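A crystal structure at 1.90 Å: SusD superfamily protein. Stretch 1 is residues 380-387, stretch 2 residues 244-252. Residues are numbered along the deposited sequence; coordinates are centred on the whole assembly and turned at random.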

ATOM      1  N   TYR A 380      -1.910  -5.734   4.693  1.00 11.25           N
ATOM      2  CA  TYR A 380      -2.678  -6.794   4.023  1.00 10.94           C
ATOM      3  C   TYR A 380      -3.997  -7.012   4.750  1.00 13.28           C
ATOM      4  O   TYR A 380      -3.972  -7.190   5.961  1.00 11.84           O
ATOM      5  CB  TYR A 380      -1.945  -8.113   4.025  1.00 13.70           C
ATOM      6  CG  TYR A 380      -0.637  -8.084   3.329  1.00 11.51           C
ATOM      7  CD1 TYR A 380      -0.586  -7.894   1.939  1.00 11.94           C
ATOM      8  CD2 TYR A 380       0.555  -8.195   4.021  1.00 13.66           C
ATOM      9  CE1 TYR A 380       0.575  -7.859   1.268  1.00 12.47           C
ATOM     10  CE2 TYR A 380       1.781  -8.159   3.323  1.00 19.20           C
ATOM     11  CZ  TYR A 380       1.776  -7.978   1.943  1.00 22.56           C
ATOM     12  OH  TYR A 380       2.937  -7.945   1.188  1.00 20.72           O
ATOM     13  N   ARG A 381      -5.107  -6.995   4.008  1.00 11.40           N
ATOM     14  CA  ARG A 381      -6.410  -7.455   4.537  1.00  9.93           C
ATOM     15  C   ARG A 381      -7.149  -8.313   3.475  1.00 11.33           C
ATOM     16  O   ARG A 381      -6.717  -8.406   2.319  1.00 11.43           O
ATOM     17  CB  ARG A 381      -7.229  -6.262   5.006  1.00 11.60           C
ATOM     18  CG  ARG A 381      -7.472  -5.225   3.997  1.00  8.88           C
ATOM     19  CD  ARG A 381      -8.368  -4.125   4.559  1.00  9.13           C
ATOM     20  NE  ARG A 381      -8.572  -3.064   3.588  1.00 10.34           N
ATOM     21  CZ  ARG A 381      -9.607  -2.952   2.739  1.00 12.15           C
ATOM     22  NH1 ARG A 381     -10.602  -3.827   2.685  1.00 13.27           N
ATOM     23  NH2 ARG A 381      -9.642  -1.928   1.914  1.00 10.84           N
ATOM     24  N   LEU A 382      -8.224  -8.970   3.862  1.00 10.19           N
ATOM     25  CA  LEU A 382      -8.752 -10.059   3.040  1.00  9.34           C
ATOM     26  C   LEU A 382      -9.198  -9.648   1.617  1.00 10.91           C
ATOM     27  O   LEU A 382      -8.924 -10.395   0.694  1.00 11.42           O
ATOM     28  CB  LEU A 382      -9.888 -10.788   3.792  1.00 10.46           C
ATOM     29  CG  LEU A 382     -10.185 -12.223   3.403  1.00 13.61           C
ATOM     30  CD1 LEU A 382      -8.886 -13.078   3.698  1.00 14.20           C
ATOM     31  CD2 LEU A 382     -11.448 -12.714   4.205  1.00 12.29           C
ATOM     32  N   PRO A 383      -9.896  -8.490   1.411  1.00 10.62           N
ATOM     33  CA  PRO A 383     -10.258  -8.166   0.028  1.00 10.95           C
ATOM     34  C   PRO A 383      -9.054  -7.986  -0.928  1.00 11.28           C
ATOM     35  O   PRO A 383      -9.195  -8.181  -2.156  1.00 10.72           O
ATOM     36  CB  PRO A 383     -11.060  -6.838   0.143  1.00 13.93           C
ATOM     37  CG  PRO A 383     -11.631  -6.867   1.546  1.00  9.65           C
ATOM     38  CD  PRO A 383     -10.481  -7.536   2.354  1.00  9.95           C
ATOM     39  N   TRP A 384      -7.896  -7.633  -0.390  1.00 11.07           N
ATOM     40  CA  TRP A 384      -6.654  -7.628  -1.197  1.00 10.46           C
ATOM     41  C   TRP A 384      -6.368  -9.045  -1.696  1.00 10.74           C
ATOM     42  O   TRP A 384      -5.952  -9.235  -2.841  1.00  9.46           O
ATOM     43  CB  TRP A 384      -5.472  -7.020  -0.417  1.00  9.04           C
ATOM     44  CG  TRP A 384      -4.155  -7.052  -1.167  1.00 12.46           C
ATOM     45  CD1 TRP A 384      -3.643  -6.082  -1.967  1.00 12.22           C
ATOM     46  CD2 TRP A 384      -3.215  -8.097  -1.153  1.00 11.57           C
ATOM     47  NE1 TRP A 384      -2.438  -6.468  -2.484  1.00 12.34           N
ATOM     48  CE2 TRP A 384      -2.156  -7.718  -2.008  1.00  9.82           C
ATOM     49  CE3 TRP A 384      -3.171  -9.355  -0.526  1.00 13.51           C
ATOM     50  CZ2 TRP A 384      -1.053  -8.544  -2.245  1.00 12.33           C
ATOM     51  CZ3 TRP A 384      -2.080 -10.144  -0.725  1.00 15.76           C
ATOM     52  CH2 TRP A 384      -1.039  -9.750  -1.580  1.00 16.22           C
ATOM     53  N   VAL A 385      -6.595 -10.043  -0.850  1.00 11.51           N
ATOM     54  CA  VAL A 385      -6.293 -11.432  -1.207  1.00 10.85           C
ATOM     55  C   VAL A 385      -7.245 -11.821  -2.351  1.00 12.92           C
ATOM     56  O   VAL A 385      -6.823 -12.339  -3.403  1.00 10.68           O
ATOM     57  CB  VAL A 385      -6.323 -12.416   0.003  1.00 11.67           C
ATOM     58  CG1 VAL A 385      -6.103 -13.823  -0.485  1.00  9.13           C
ATOM     59  CG2 VAL A 385      -5.276 -12.014   1.138  1.00  8.77           C
ATOM     60  N   TYR A 386      -8.513 -11.486  -2.176  1.00  9.34           N
ATOM     61  CA  TYR A 386      -9.475 -11.715  -3.229  1.00  9.61           C
ATOM     62  C   TYR A 386      -9.149 -11.052  -4.579  1.00 11.57           C
ATOM     63  O   TYR A 386      -9.267 -11.703  -5.608  1.00  8.98           O
ATOM     64  CB  TYR A 386     -10.877 -11.230  -2.811  1.00 10.40           C
ATOM     65  CG  TYR A 386     -11.559 -11.895  -1.634  1.00  7.25           C
ATOM     66  CD1 TYR A 386     -11.399 -13.243  -1.345  1.00 16.51           C
ATOM     67  CD2 TYR A 386     -12.528 -11.180  -0.905  1.00 14.07           C
ATOM     68  CE1 TYR A 386     -12.084 -13.834  -0.278  1.00 16.98           C
ATOM     69  CE2 TYR A 386     -13.194 -11.761   0.149  1.00 14.85           C
ATOM     70  CZ  TYR A 386     -12.993 -13.090   0.435  1.00 16.70           C
ATOM     71  OH  TYR A 386     -13.668 -13.641   1.466  1.00 16.28           O
ATOM     72  N   LEU A 387      -8.798  -9.759  -4.593  1.00 11.91           N
ATOM     73  CA  LEU A 387      -8.562  -9.078  -5.879  1.00 11.00           C
ATOM     74  C   LEU A 387      -7.233  -9.514  -6.512  1.00 10.91           C
ATOM     75  O   LEU A 387      -7.076  -9.479  -7.730  1.00 12.06           O
ATOM     76  CB  LEU A 387      -8.709  -7.559  -5.727  1.00 10.07           C
ATOM     77  CG  LEU A 387     -10.186  -7.164  -5.413  1.00  8.59           C
ATOM     78  CD1 LEU A 387     -10.224  -5.713  -5.040  1.00  9.32           C
ATOM     79  CD2 LEU A 387     -11.133  -7.484  -6.578  1.00  9.67           C
TER
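Stretch 2 (244-252) NLKMLDDFS

Stretch 2 lies against the start of a helix as an open, mostly extended loop; apolar packing makes most of the contact, and no hydrogen bond joins the two segments. Stretch 1 leaves a short strand at Tyr 380 and Arg 381, turns at Arg 381 in the N-cap position, and winds into a helix from Leu 382 onward. It offers Leu 382, Pro 383 and, one turn later, Tyr 386 to the visitor, while Tyr 380, Trp 384 and Leu 387 are out of reach. Followed forward, stretch 2 sets Leu 245 against Leu 382, then Met 247 against Leu 382, Pro 383 and Tyr 386, and finally Phe 251 against Arg 381.

From Leu 245 to Leu 248 the backbone of stretch 2 keeps to extended phi/psi values, so side chains alternate. Leu 245 and Met 247 point toward the helix; Lys 246, between them, points away and is exposed. Then the chain bends at Asp 249, and a weakly bonded helix begins about Phe 251. Asp 250 caps it, its OD1 accepting a weak bond from Ser 252 N at 2.7 Å.

The main bump is Leu 382. Its CA lies 6.2 Å from Met 247 CA, the closest pair of CA atoms across the contact, and its isobutyl group sits in a hollow of the extended loop lined by Leu 245, the Lys 246 main chain and Met 247. Leu 382 CD1 reaches Leu 245 CB at 3.8 Å, while Leu 382 CD2 presses on the main chain itself, 3.5 Å from Lys 246 C and 3.4 Å from Met 247 N. Lys 246 points its side chain away, and its closest contact is through its main-chain C.

Met 247, a selenomethionine, answers with the long bump from the other partner. With chi1 and chi2 both t, its side chain extends over the first turn of the helix and sets its selenium in the notch between two residues three apart: Met 247 SE lies 3.9 Å from Pro 383 CG and 4.0 Å from Tyr 386 CE2. It meets the tyrosine at the ring edge, so the aromatic ring acts as a wall met side-on rather than a surface to stack upon.

Farther along, Arg 381 and Phe 251 make a lighter contact. The CA-to-CB bonds of both run sideways to the other stretch, yet the ends come nearer, Arg 381 NH2 standing 4.1 Å from Phe 251 CE1, obliquely. The guanidinium's hydrogen bonds are made elsewhere in the structure.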

ATOM      1  N   ASN A 244      -8.682 -18.467   9.659  1.00 15.16           N
ATOM      2  CA  ASN A 244      -9.903 -17.944  10.240  1.00 15.36           C
ATOM      3  C   ASN A 244     -10.203 -16.513   9.889  1.00 16.54           C
ATOM      4  O   ASN A 244     -10.861 -15.825  10.653  1.00 16.63           O
ATOM      5  CB  ASN A 244      -9.838 -18.041  11.782  1.00 19.87           C
ATOM      6  CG  ASN A 244      -9.738 -19.462  12.269  1.00 28.16           C
ATOM      7  OD1 ASN A 244      -8.800 -19.821  12.994  1.00 45.53           O
ATOM      8  ND2 ASN A 244     -10.673 -20.296  11.830  1.00 35.61           N
ATOM      9  N   LEU A 245      -9.705 -16.048   8.751  1.00 15.54           N
ATOM     10  CA  LEU A 245      -9.951 -14.697   8.301  1.00 14.78           C
ATOM     11  C   LEU A 245     -11.363 -14.550   7.714  1.00 15.31           C
ATOM     12  O   LEU A 245     -11.887 -15.482   7.059  1.00 14.30           O
ATOM     13  CB  LEU A 245      -8.889 -14.287   7.254  1.00 13.89           C
ATOM     14  CG  LEU A 245      -7.472 -14.148   7.795  1.00 13.33           C
ATOM     15  CD1 LEU A 245      -6.379 -14.380   6.712  1.00 13.61           C
ATOM     16  CD2 LEU A 245      -7.299 -12.761   8.532  1.00 13.21           C
ATOM     17  N   LYS A 246     -11.962 -13.364   7.891  1.00 15.38           N
ATOM     18  CA  LYS A 246     -13.276 -13.081   7.315  1.00 17.68           C
ATOM     19  C   LYS A 246     -13.401 -11.627   6.952  1.00 15.41           C
ATOM     20  O   LYS A 246     -12.949 -10.800   7.695  1.00 19.40           O
ATOM     21  CB  LYS A 246     -14.393 -13.370   8.342  1.00 22.08           C
ATOM     22  CG  LYS A 246     -14.369 -14.764   8.963  1.00 33.08           C
ATOM     23  CD  LYS A 246     -15.667 -15.065   9.776  1.00 49.01           C
ATOM     24  CE  LYS A 246     -15.376 -15.334  11.251  1.00 53.08           C
ATOM     25  NZ  LYS A 246     -14.384 -16.443  11.406  1.00 52.86           N
HETATM   26  N   MSE A 247     -14.104 -11.324   5.864  1.00 10.06           N
HETATM   27  CA  MSE A 247     -14.421  -9.937   5.492  1.00 12.95           C
HETATM   28  C   MSE A 247     -15.516  -9.423   6.426  1.00 17.21           C
HETATM   29  O   MSE A 247     -16.443 -10.157   6.728  1.00 15.93           O
HETATM   30  CB  MSE A 247     -14.896  -9.907   4.054  1.00 15.69           C
HETATM   31  CG  MSE A 247     -14.773  -8.586   3.377  1.00 16.33           C
HETATM   32 SE   MSE A 247     -15.152  -8.579   1.543  0.75  9.14          SE
HETATM   33  CE  MSE A 247     -16.606  -9.851   1.534  1.00 18.63           C
ATOM     34  N   LEU A 248     -15.373  -8.198   6.929  1.00 14.85           N
ATOM     35  CA  LEU A 248     -16.386  -7.600   7.778  1.00 16.64           C
ATOM     36  C   LEU A 248     -17.594  -7.178   6.950  1.00 18.27           C
ATOM     37  O   LEU A 248     -17.485  -6.843   5.752  1.00 16.17           O
ATOM     38  CB  LEU A 248     -15.840  -6.408   8.576  1.00 16.30           C
ATOM     39  CG  LEU A 248     -14.563  -6.568   9.395  1.00 15.53           C
ATOM     40  CD1 LEU A 248     -14.346  -5.281  10.237  1.00 12.51           C
ATOM     41  CD2 LEU A 248     -14.543  -7.873  10.270  1.00 14.18           C
ATOM     42  N   ASP A 249     -18.761  -7.192   7.577  1.00 18.55           N
ATOM     43  CA  ASP A 249     -19.952  -6.688   6.900  1.00 18.11           C
ATOM     44  C   ASP A 249     -19.888  -5.194   6.607  1.00 18.26           C
ATOM     45  O   ASP A 249     -20.437  -4.765   5.615  1.00 19.36           O
ATOM     46  CB  ASP A 249     -21.195  -6.904   7.735  1.00 22.15           C
ATOM     47  CG  ASP A 249     -21.659  -8.351   7.753  1.00 26.59           C
ATOM     48  OD1 ASP A 249     -21.269  -9.183   6.894  1.00 32.94           O
ATOM     49  OD2 ASP A 249     -22.437  -8.634   8.664  1.00 30.94           O
ATOM     50  N   ASP A 250     -19.285  -4.404   7.495  1.00 16.35           N
ATOM     51  CA  ASP A 250     -19.260  -2.930   7.348  1.00 16.62           C
ATOM     52  C   ASP A 250     -17.838  -2.469   6.993  1.00 16.23           C
ATOM     53  O   ASP A 250     -16.925  -2.632   7.763  1.00 15.78           O
ATOM     54  CB  ASP A 250     -19.721  -2.305   8.649  1.00 18.93           C
ATOM     55  CG  ASP A 250     -19.842  -0.780   8.588  1.00 27.46           C
ATOM     56  OD1 ASP A 250     -18.896  -0.102   8.143  1.00 40.44           O
ATOM     57  OD2 ASP A 250     -20.857  -0.239   9.083  1.00 48.75           O
ATOM     58  N   PHE A 251     -17.680  -1.902   5.810  1.00 13.64           N
ATOM     59  CA  PHE A 251     -16.433  -1.359   5.362  1.00 14.44           C
ATOM     60  C   PHE A 251     -15.782  -0.423   6.367  1.00 12.96           C
ATOM     61  O   PHE A 251     -14.581  -0.538   6.610  1.00 13.05           O
ATOM     62  CB  PHE A 251     -16.655  -0.635   4.040  1.00 13.29           C
ATOM     63  CG  PHE A 251     -15.381  -0.106   3.376  1.00 11.41           C
ATOM     64  CD1 PHE A 251     -14.550  -0.939   2.687  1.00 12.19           C
ATOM     65  CD2 PHE A 251     -15.081   1.264   3.410  1.00 15.65           C
ATOM     66  CE1 PHE A 251     -13.435  -0.429   2.008  1.00  7.26           C
ATOM     67  CE2 PHE A 251     -13.953   1.783   2.736  1.00 12.28           C
ATOM     68  CZ  PHE A 251     -13.127   0.928   2.068  1.00 11.55           C
ATOM     69  N   SER A 252     -16.546   0.478   6.978  1.00 10.03           N
ATOM     70  CA  SER A 252     -15.920   1.464   7.875  1.00 12.63           C
ATOM     71  C   SER A 252     -15.319   0.789   9.107  1.00 15.11           C
ATOM     72  O   SER A 252     -14.372   1.292   9.665  1.00 15.63           O
ATOM     73  CB  SER A 252     -16.894   2.553   8.329  1.00 17.85           C
ATOM     74  OG  SER A 252     -17.945   1.989   9.089  1.00 19.31           O
TER